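Local coordinates for protein UL37 (Suid herpesvirus 1, PDB 4K70) that is an inner tegument protein of the virus, probably essential for controlling the trafficking of viral particles in the cell, and is represented here by its N-terminal half, at residues T259-E262 with V263-A267; V58-T62 with C63-V67; G410-T413 with A414-L418. All coordinates share one frame; numbering follows the deposited sequence.

In the fold
All three contacts are local, within continuous runs of a largely helical, strandless chain. Interactions 1 and 2 start helices: Thr259 and Thr62 are N-caps of helices 260-271 and 63-78, but the first is a capping box with a glutamate, whereas the second couples a single capping hydroxyl to an ST turn ending helix 39-60. Interaction 3 has no side-chain cap; backbone carbonyls and two waters shape residues 410-418 between helices 405-409 and 422-431. None is core; all mix buried and exposed residues, interaction 2 burying four of seven touching residues, interaction 1 three of eight and interaction 3 three of seven. Centre to centre, interaction 1 lies about 74 Å from interaction 2 and about 31 Å from interaction 3.

Interaction 1: T259-E262 with V263-A267; sequences TAVE and VRVSA
Val263 N makes the first main-chain bond of this helix start, to Thr259 O at 2.9 Å, running almost straight down the carbonyl. Its side chain returns over the same oxygen, because CG1 stands anti to the backbone N (chi1 168°) and leaves CG2 beside that N, 3.5 Å from Thr259 O. Thr259 and Glu262 form a capping box. Thr259 OG1 accepts from Glu262 N at 3.3 Å, and Glu262 OE1 answers with a weak bond from Thr259 N, 3.5 Å long. Thr259 thus takes up an amide that has no helical carbonyl before it, while the other oxygen of the carboxylate, OE2, forms a salt bridge with Arg258.

Arg264 N binds Ala260 O from a direction tilted 31° off the carbonyl plane. The arginine chain then bends at chi2 and leaves this turn, its NE meeting Asp220 in a salt bridge and its NH2 the carbonyl of Ala274. Val265 continues the helical bonding with N to Val261 O at 2.9 Å, and its CG2 lies alongside Val261 CG1 at 4.3 Å, a loose apolar pair one turn apart. Ser266 closes the set: its N donates to Glu262 O at 2.8 Å, and its OG, placed beside its own backbone N by a chi1 of -68°, comes to 2.9 Å from that same Glu262 O. The hydroxyl has one proton and two carbonyls within reach, Glu262 O and Arg286 O, and which of them takes it is not settled.

The start of helix 260-271 packs against two others. Arg264 and Val265 pack on Leu216 of helix 208-223, while Val261 and Glu262 meet Val307 and Ala308 of helix 307-311.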
ATOM      1  N   THR A 259     -11.974  -9.093 -32.090  1.00 43.38           N
ATOM      2  CA  THR A 259     -12.239  -8.685 -30.708  1.00 38.54           C
ATOM      3  C   THR A 259     -11.879  -7.221 -30.457  1.00 37.15           C
ATOM      4  O   THR A 259     -11.205  -6.592 -31.279  1.00 37.46           O
ATOM      5  CB  THR A 259     -11.484  -9.588 -29.704  1.00 41.39           C
ATOM      6  OG1 THR A 259     -10.075  -9.332 -29.780  1.00 38.10           O
ATOM      7  CG2 THR A 259     -11.747 -11.058 -30.017  1.00 34.59           C
ATOM      8  N   ALA A 260     -12.338  -6.680 -29.328  1.00 36.78           N
ATOM      9  CA  ALA A 260     -12.027  -5.302 -28.943  1.00 39.35           C
ATOM     10  C   ALA A 260     -10.523  -5.096 -28.849  1.00 36.08           C
ATOM     11  O   ALA A 260     -10.006  -4.028 -29.188  1.00 31.36           O
ATOM     12  CB  ALA A 260     -12.686  -4.949 -27.620  1.00 37.64           C
ATOM     13  N   VAL A 261      -9.823  -6.123 -28.378  1.00 35.04           N
ATOM     14  CA  VAL A 261      -8.374  -6.077 -28.304  1.00 32.83           C
ATOM     15  C   VAL A 261      -7.783  -5.911 -29.699  1.00 29.57           C
ATOM     16  O   VAL A 261      -6.964  -5.021 -29.940  1.00 29.63           O
ATOM     17  CB  VAL A 261      -7.784  -7.369 -27.659  1.00 34.94           C
ATOM     18  CG1 VAL A 261      -6.271  -7.377 -27.789  1.00 30.87           C
ATOM     19  CG2 VAL A 261      -8.190  -7.475 -26.197  1.00 33.67           C
ATOM     20  N   GLU A 262      -8.196  -6.782 -30.615  1.00 32.83           N
ATOM     21  CA  GLU A 262      -7.654  -6.764 -31.967  1.00 30.48           C
ATOM     22  C   GLU A 262      -7.950  -5.447 -32.676  1.00 29.18           C
ATOM     23  O   GLU A 262      -7.094  -4.912 -33.370  1.00 30.85           O
ATOM     24  CB  GLU A 262      -8.181  -7.942 -32.772  1.00 35.23           C
ATOM     25  CG  GLU A 262      -7.917  -9.275 -32.114  1.00 33.45           C
ATOM     26  CD  GLU A 262      -8.162 -10.421 -33.057  1.00 37.07           C
ATOM     27  OE1 GLU A 262      -9.218 -10.424 -33.725  1.00 38.80           O
ATOM     28  OE2 GLU A 262      -7.291 -11.307 -33.143  1.00 33.63           O
ATOM     29  N   VAL A 263      -9.152  -4.919 -32.495  1.00 32.04           N
ATOM     30  CA  VAL A 263      -9.486  -3.627 -33.088  1.00 34.20           C
ATOM     31  C   VAL A 263      -8.579  -2.531 -32.532  1.00 34.44           C
ATOM     32  O   VAL A 263      -8.037  -1.724 -33.287  1.00 33.70           O
ATOM     33  CB  VAL A 263     -10.955  -3.250 -32.878  1.00 33.74           C
ATOM     34  CG1 VAL A 263     -11.181  -1.787 -33.233  1.00 39.74           C
ATOM     35  CG2 VAL A 263     -11.852  -4.154 -33.721  1.00 36.73           C
ATOM     36  N   ARG A 264      -8.398  -2.521 -31.216  1.00 31.36           N
ATOM     37  CA  ARG A 264      -7.563  -1.512 -30.574  1.00 30.02           C
ATOM     38  C   ARG A 264      -6.128  -1.589 -31.070  1.00 30.65           C
ATOM     39  O   ARG A 264      -5.514  -0.568 -31.358  1.00 29.36           O
ATOM     40  CB  ARG A 264      -7.618  -1.649 -29.050  1.00 31.94           C
ATOM     41  CG  ARG A 264      -6.856  -0.577 -28.306  1.00 30.41           C
ATOM     42  CD  ARG A 264      -5.410  -0.982 -28.016  1.00 29.63           C
ATOM     43  NE  ARG A 264      -4.711   0.107 -27.331  1.00 29.28           N
ATOM     44  CZ  ARG A 264      -4.226   1.179 -27.950  1.00 31.37           C
ATOM     45  NH1 ARG A 264      -4.329   1.285 -29.267  1.00 33.09           N
ATOM     46  NH2 ARG A 264      -3.620   2.135 -27.263  1.00 31.40           N
ATOM     47  N   VAL A 265      -5.597  -2.806 -31.182  1.00 30.31           N
ATOM     48  CA  VAL A 265      -4.218  -2.995 -31.629  1.00 30.27           C
ATOM     49  C   VAL A 265      -4.069  -2.644 -33.113  1.00 31.54           C
ATOM     50  O   VAL A 265      -3.143  -1.917 -33.506  1.00 28.53           O
ATOM     51  CB  VAL A 265      -3.720  -4.450 -31.345  1.00 29.46           C
ATOM     52  CG1 VAL A 265      -2.393  -4.703 -32.022  1.00 28.21           C
ATOM     53  CG2 VAL A 265      -3.602  -4.677 -29.842  1.00 25.45           C
ATOM     54  N   SER A 266      -4.993  -3.153 -33.927  1.00 28.32           N
ATOM     55  CA  SER A 266      -4.972  -2.915 -35.370  1.00 31.70           C
ATOM     56  C   SER A 266      -5.061  -1.431 -35.707  1.00 32.76           C
ATOM     57  O   SER A 266      -4.366  -0.942 -36.597  1.00 36.86           O
ATOM     58  CB  SER A 266      -6.124  -3.659 -36.049  1.00 34.38           C
ATOM     59  OG  SER A 266      -5.919  -5.056 -35.989  1.00 35.16           O
ATOM     60  N   ALA A 267      -5.924  -0.722 -34.994  1.00 28.58           N
ATOM     61  CA  ALA A 267      -6.126   0.704 -35.219  1.00 32.62           C
ATOM     62  C   ALA A 267      -4.848   1.499 -34.944  1.00 35.20           C
ATOM     63  O   ALA A 267      -4.482   2.386 -35.711  1.00 37.11           O
ATOM     64  CB  ALA A 267      -7.252   1.206 -34.350  1.00 32.59           C
TER

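Interaction 2: V58-T62 with C63-V67; sequences VETGT and CEAAV
Thr62 O accepts from Ala66 N at 3.1 Å, the first main-chain bond of helix 63-78, and Thr62 is that helix's N-cap. Its OG1 takes a weak capping bond from Ala65 N, 3.3 Å long. The same hydroxyl donates to Thr60 OG1 at 3.0 Å; Thr60 OG1 also accepts from Thr62 N at 3.2 Å and so makes an ST turn. Thr60 OG1 is itself bonded to Ala56 O, one turn back in helix 39-60. The two hydroxyls therefore relay from the end of one helix to the start of the next, across a single glycine: Gly61 carries the positive phi (60°) with which the chain leaves helix 39-60.

Outside this polar core, Ala65 packs on Ala56 and Tyr57 of helix 39-60, so the first turn of helix 63-78 touches the end of helix 39-60. Glu64 lies near Gln24 and Leu28 of helix 20-32, with OE2 bonded to Ala465 N, and Cys63 meets Ala454 of helix 438-458. With chi1 at 66°, Thr62 OG1 sits between its own backbone N and carbonyl carbon, where it also touches Ala65 CB at 3.3 Å.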
ATOM      1  N   VAL A  58      -0.177  18.156  41.099  1.00 41.23           N
ATOM      2  CA  VAL A  58       0.102  19.093  42.183  1.00 47.03           C
ATOM      3  C   VAL A  58      -0.854  18.910  43.370  1.00 51.02           C
ATOM      4  O   VAL A  58      -0.426  18.918  44.523  1.00 52.83           O
ATOM      5  CB  VAL A  58       0.044  20.556  41.692  1.00 44.75           C
ATOM      6  CG1 VAL A  58      -0.058  21.503  42.864  1.00 47.15           C
ATOM      7  CG2 VAL A  58       1.273  20.896  40.862  1.00 42.65           C
ATOM      8  N   GLU A  59      -2.140  18.721  43.091  1.00 47.10           N
ATOM      9  CA  GLU A  59      -3.142  18.697  44.155  1.00 47.81           C
ATOM     10  C   GLU A  59      -3.454  17.304  44.725  1.00 49.60           C
ATOM     11  O   GLU A  59      -3.907  17.184  45.859  1.00 54.66           O
ATOM     12  CB  GLU A  59      -4.416  19.426  43.705  1.00 52.88           C
ATOM     13  CG  GLU A  59      -4.143  20.898  43.361  1.00 55.03           C
ATOM     14  CD  GLU A  59      -5.391  21.702  43.036  1.00 62.63           C
ATOM     15  OE1 GLU A  59      -6.500  21.124  43.019  1.00 66.37           O
ATOM     16  OE2 GLU A  59      -5.257  22.925  42.795  1.00 65.17           O
ATOM     17  N   THR A  60      -3.209  16.255  43.951  1.00 49.29           N
ATOM     18  CA  THR A  60      -3.521  14.907  44.416  1.00 48.40           C
ATOM     19  C   THR A  60      -2.258  14.080  44.577  1.00 48.88           C
ATOM     20  O   THR A  60      -2.255  13.071  45.289  1.00 49.95           O
ATOM     21  CB  THR A  60      -4.472  14.168  43.462  1.00 49.03           C
ATOM     22  OG1 THR A  60      -3.739  13.715  42.315  1.00 51.37           O
ATOM     23  CG2 THR A  60      -5.612  15.082  43.019  1.00 53.83           C
ATOM     24  N   GLY A  61      -1.188  14.502  43.908  1.00 46.41           N
ATOM     25  CA  GLY A  61       0.079  13.792  43.975  1.00 47.22           C
ATOM     26  C   GLY A  61      -0.012  12.360  43.490  1.00 46.81           C
ATOM     27  O   GLY A  61       0.846  11.535  43.790  1.00 47.62           O
ATOM     28  N   THR A  62      -1.051  12.056  42.725  1.00 43.36           N
ATOM     29  CA  THR A  62      -1.285  10.678  42.319  1.00 46.58           C
ATOM     30  C   THR A  62      -0.425  10.246  41.135  1.00 50.78           C
ATOM     31  O   THR A  62       0.067  11.068  40.349  1.00 47.07           O
ATOM     32  CB  THR A  62      -2.751  10.422  41.970  1.00 48.36           C
ATOM     33  OG1 THR A  62      -3.095  11.182  40.807  1.00 53.04           O
ATOM     34  CG2 THR A  62      -3.651  10.818  43.130  1.00 52.04           C
ATOM     35  N   CYS A  63      -0.267   8.932  41.032  1.00 45.44           N
ATOM     36  CA  CYS A  63       0.551   8.290  40.022  1.00 48.71           C
ATOM     37  C   CYS A  63      -0.099   8.424  38.645  1.00 45.48           C
ATOM     38  O   CYS A  63       0.586   8.645  37.645  1.00 42.78           O
ATOM     39  CB  CYS A  63       0.727   6.817  40.401  1.00 47.56           C
ATOM     40  SG  CYS A  63       1.608   5.822  39.209  1.00 58.37           S
ATOM     41  N   GLU A  64      -1.422   8.286  38.608  1.00 46.36           N
ATOM     42  CA  GLU A  64      -2.207   8.500  37.393  1.00 42.12           C
ATOM     43  C   GLU A  64      -1.978   9.898  36.822  1.00 41.19           C
ATOM     44  O   GLU A  64      -1.739  10.058  35.625  1.00 38.51           O
ATOM     45  CB  GLU A  64      -3.701   8.292  37.672  1.00 43.77           C
ATOM     46  CG  GLU A  64      -4.097   6.839  37.944  1.00 50.11           C
ATOM     47  CD  GLU A  64      -3.468   6.279  39.217  1.00 50.33           C
ATOM     48  OE1 GLU A  64      -3.134   7.079  40.113  1.00 51.02           O
ATOM     49  OE2 GLU A  64      -3.306   5.045  39.319  1.00 46.59           O
ATOM     50  N   ALA A  65      -2.046  10.906  37.686  1.00 34.46           N
ATOM     51  CA  ALA A  65      -1.820  12.292  37.283  1.00 39.63           C
ATOM     52  C   ALA A  65      -0.406  12.518  36.765  1.00 38.47           C
ATOM     53  O   ALA A  65      -0.196  13.289  35.827  1.00 35.72           O
ATOM     54  CB  ALA A  65      -2.107  13.246  38.444  1.00 40.53           C
ATOM     55  N   ALA A  66       0.561  11.855  37.391  1.00 36.68           N
ATOM     56  CA  ALA A  66       1.955  12.001  37.002  1.00 37.32           C
ATOM     57  C   ALA A  66       2.136  11.460  35.590  1.00 35.13           C
ATOM     58  O   ALA A  66       2.709  12.127  34.722  1.00 35.49           O
ATOM     59  CB  ALA A  66       2.850  11.251  37.973  1.00 37.33           C
ATOM     60  N   VAL A  67       1.641  10.245  35.383  1.00 33.26           N
ATOM     61  CA  VAL A  67       1.705   9.561  34.091  1.00 37.09           C
ATOM     62  C   VAL A  67       1.001  10.350  32.992  1.00 34.06           C
ATOM     63  O   VAL A  67       1.554  10.557  31.900  1.00 31.87           O
ATOM     64  CB  VAL A  67       1.083   8.152  34.182  1.00 38.43           C
ATOM     65  CG1 VAL A  67       0.888   7.545  32.790  1.00 37.99           C
ATOM     66  CG2 VAL A  67       1.951   7.250  35.050  1.00 40.63           C
TER

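Interaction 3: G410-T413 with A414-L418; sequences GDVT and AALGL
Thr413 O receives the Leu418 amide at 3.1 Å in a nearly straight bond (N-H...O 161°), drawing the chain back on itself five residues on. Leu416 N, lying between two carbonyls, bonds first to Val412 O at 2.9 Å and only weakly to Thr413 O, where the angle at its hydrogen has closed to 120°. Thr413 O therefore gathers a firm bond and a weak one. The Leu416 side chain follows its amide: with CG beside the backbone N (chi1 -74°), CG comes within 3.2 Å of Val412 O, and CD1 runs on to meet Val412 CG2 in an apolar touch. Leu418 CB also approaches Thr413 O, to 3.7 Å.

One shell out, two waters bridge successive carbonyl-amide pairs. One donates to Gly410 O and accepts from Ala414 N; the other does the same for Asp411 O and Ala415 N, at 2.8 Å on each leg. Each therefore stands between a carbonyl and the amide four residues on, the pairing a helix would make directly, and fits between carbonyl and amide where they stand too far apart to bond directly.

Three helices pack against these side chains. Val412 and Leu416 both rest on Leu358 of helix 347-358, Leu416 and Leu418 on Cys373 of helix 366-385, and Thr413 and Leu418 on Val423 of helix 422-431.

Ala414 to Gly417 make a type I beta turn, with Gly417 N bonded to Ala414 O, and Gly417 then takes positive phi. The 6→1 bond from Leu418 N to Thr413 O, the 5→2 bond from Gly417 N to Ala414 O and the positive-phi Gly417 together make a Schellman motif round the type I turn, in the connection between helices 405-409 and 422-431.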
ATOM      1  N   GLY A 410     -12.213 -21.722  -5.786  1.00 29.28           N
ATOM      2  CA  GLY A 410     -12.281 -23.003  -5.097  1.00 29.20           C
ATOM      3  C   GLY A 410     -12.661 -24.146  -6.016  1.00 32.46           C
ATOM      4  O   GLY A 410     -12.228 -25.283  -5.835  1.00 35.82           O
ATOM      5  N   ASP A 411     -13.446 -23.829  -7.036  1.00 31.80           N
ATOM      6  CA  ASP A 411     -13.992 -24.839  -7.923  1.00 36.08           C
ATOM      7  C   ASP A 411     -13.117 -25.113  -9.145  1.00 33.34           C
ATOM      8  O   ASP A 411     -13.324 -26.103  -9.842  1.00 37.54           O
ATOM      9  CB  ASP A 411     -15.413 -24.448  -8.356  1.00 39.27           C
ATOM     10  CG  ASP A 411     -16.441 -24.660  -7.249  1.00 47.43           C
ATOM     11  OD1 ASP A 411     -16.196 -25.507  -6.358  1.00 51.03           O
ATOM     12  OD2 ASP A 411     -17.494 -23.983  -7.267  1.00 50.30           O
ATOM     13  N   VAL A 412     -12.149 -24.244  -9.416  1.00 28.41           N
ATOM     14  CA  VAL A 412     -11.241 -24.464 -10.545  1.00 28.67           C
ATOM     15  C   VAL A 412      -9.800 -24.759 -10.137  1.00 26.67           C
ATOM     16  O   VAL A 412      -8.927 -24.878 -11.000  1.00 26.28           O
ATOM     17  CB  VAL A 412     -11.223 -23.267 -11.536  1.00 27.76           C
ATOM     18  CG1 VAL A 412     -12.525 -23.206 -12.344  1.00 28.43           C
ATOM     19  CG2 VAL A 412     -10.951 -21.954 -10.802  1.00 26.05           C
ATOM     20  N   THR A 413      -9.525 -24.868  -8.841  1.00 27.22           N
ATOM     21  CA  THR A 413      -8.136 -25.061  -8.446  1.00 25.56           C
ATOM     22  C   THR A 413      -7.655 -26.440  -8.890  1.00 28.00           C
ATOM     23  O   THR A 413      -6.569 -26.559  -9.442  1.00 27.06           O
ATOM     24  CB  THR A 413      -7.854 -24.793  -6.927  1.00 28.82           C
ATOM     25  OG1 THR A 413      -8.683 -25.627  -6.115  1.00 36.85           O
ATOM     26  CG2 THR A 413      -8.122 -23.339  -6.577  1.00 28.26           C
ATOM     27  N   ALA A 414      -8.474 -27.467  -8.682  1.00 25.54           N
ATOM     28  CA  ALA A 414      -8.123 -28.813  -9.170  1.00 29.51           C
ATOM     29  C   ALA A 414      -7.845 -28.782 -10.668  1.00 26.34           C
ATOM     30  O   ALA A 414      -6.834 -29.305 -11.117  1.00 28.80           O
ATOM     31  CB  ALA A 414      -9.225 -29.826  -8.845  1.00 27.35           C
ATOM     32  N   ALA A 415      -8.722 -28.129 -11.433  1.00 25.58           N
ATOM     33  CA  ALA A 415      -8.572 -28.070 -12.887  1.00 23.72           C
ATOM     34  C   ALA A 415      -7.305 -27.344 -13.309  1.00 27.69           C
ATOM     35  O   ALA A 415      -6.718 -27.647 -14.346  1.00 29.45           O
ATOM     36  CB  ALA A 415      -9.798 -27.414 -13.528  1.00 25.58           C
ATOM     37  N   LEU A 416      -6.892 -26.380 -12.496  1.00 24.75           N
ATOM     38  CA  LEU A 416      -5.669 -25.627 -12.730  1.00 26.94           C
ATOM     39  C   LEU A 416      -4.412 -26.420 -12.308  1.00 26.83           C
ATOM     40  O   LEU A 416      -3.282 -25.973 -12.524  1.00 26.31           O
ATOM     41  CB  LEU A 416      -5.743 -24.292 -11.977  1.00 24.21           C
ATOM     42  CG  LEU A 416      -6.672 -23.243 -12.585  1.00 24.51           C
ATOM     43  CD1 LEU A 416      -6.704 -21.998 -11.716  1.00 24.26           C
ATOM     44  CD2 LEU A 416      -6.217 -22.887 -13.998  1.00 24.57           C
ATOM     45  N   GLY A 417      -4.611 -27.600 -11.726  1.00 28.26           N
ATOM     46  CA  GLY A 417      -3.492 -28.449 -11.327  1.00 30.34           C
ATOM     47  C   GLY A 417      -2.846 -28.053 -10.008  1.00 30.28           C
ATOM     48  O   GLY A 417      -1.705 -28.426  -9.721  1.00 31.17           O
ATOM     49  N   LEU A 418      -3.579 -27.284  -9.203  1.00 30.37           N
ATOM     50  CA  LEU A 418      -3.101 -26.815  -7.903  1.00 25.88           C
ATOM     51  C   LEU A 418      -3.743 -27.627  -6.793  1.00 31.39           C
ATOM     52  O   LEU A 418      -4.851 -28.129  -6.951  1.00 26.29           O
ATOM     53  CB  LEU A 418      -3.500 -25.355  -7.692  1.00 24.29           C
ATOM     54  CG  LEU A 418      -2.935 -24.337  -8.673  1.00 25.14           C
ATOM     55  CD1 LEU A 418      -3.677 -23.034  -8.505  1.00 25.53           C
ATOM     56  CD2 LEU A 418      -1.435 -24.143  -8.435  1.00 27.84           C
TER
HETATM   57  O   HOH W   1     -11.259 -27.367  -7.339  1.00 32.89           O
HETATM   58  O   HOH W   2     -11.423 -27.882 -10.771  1.00 34.11           O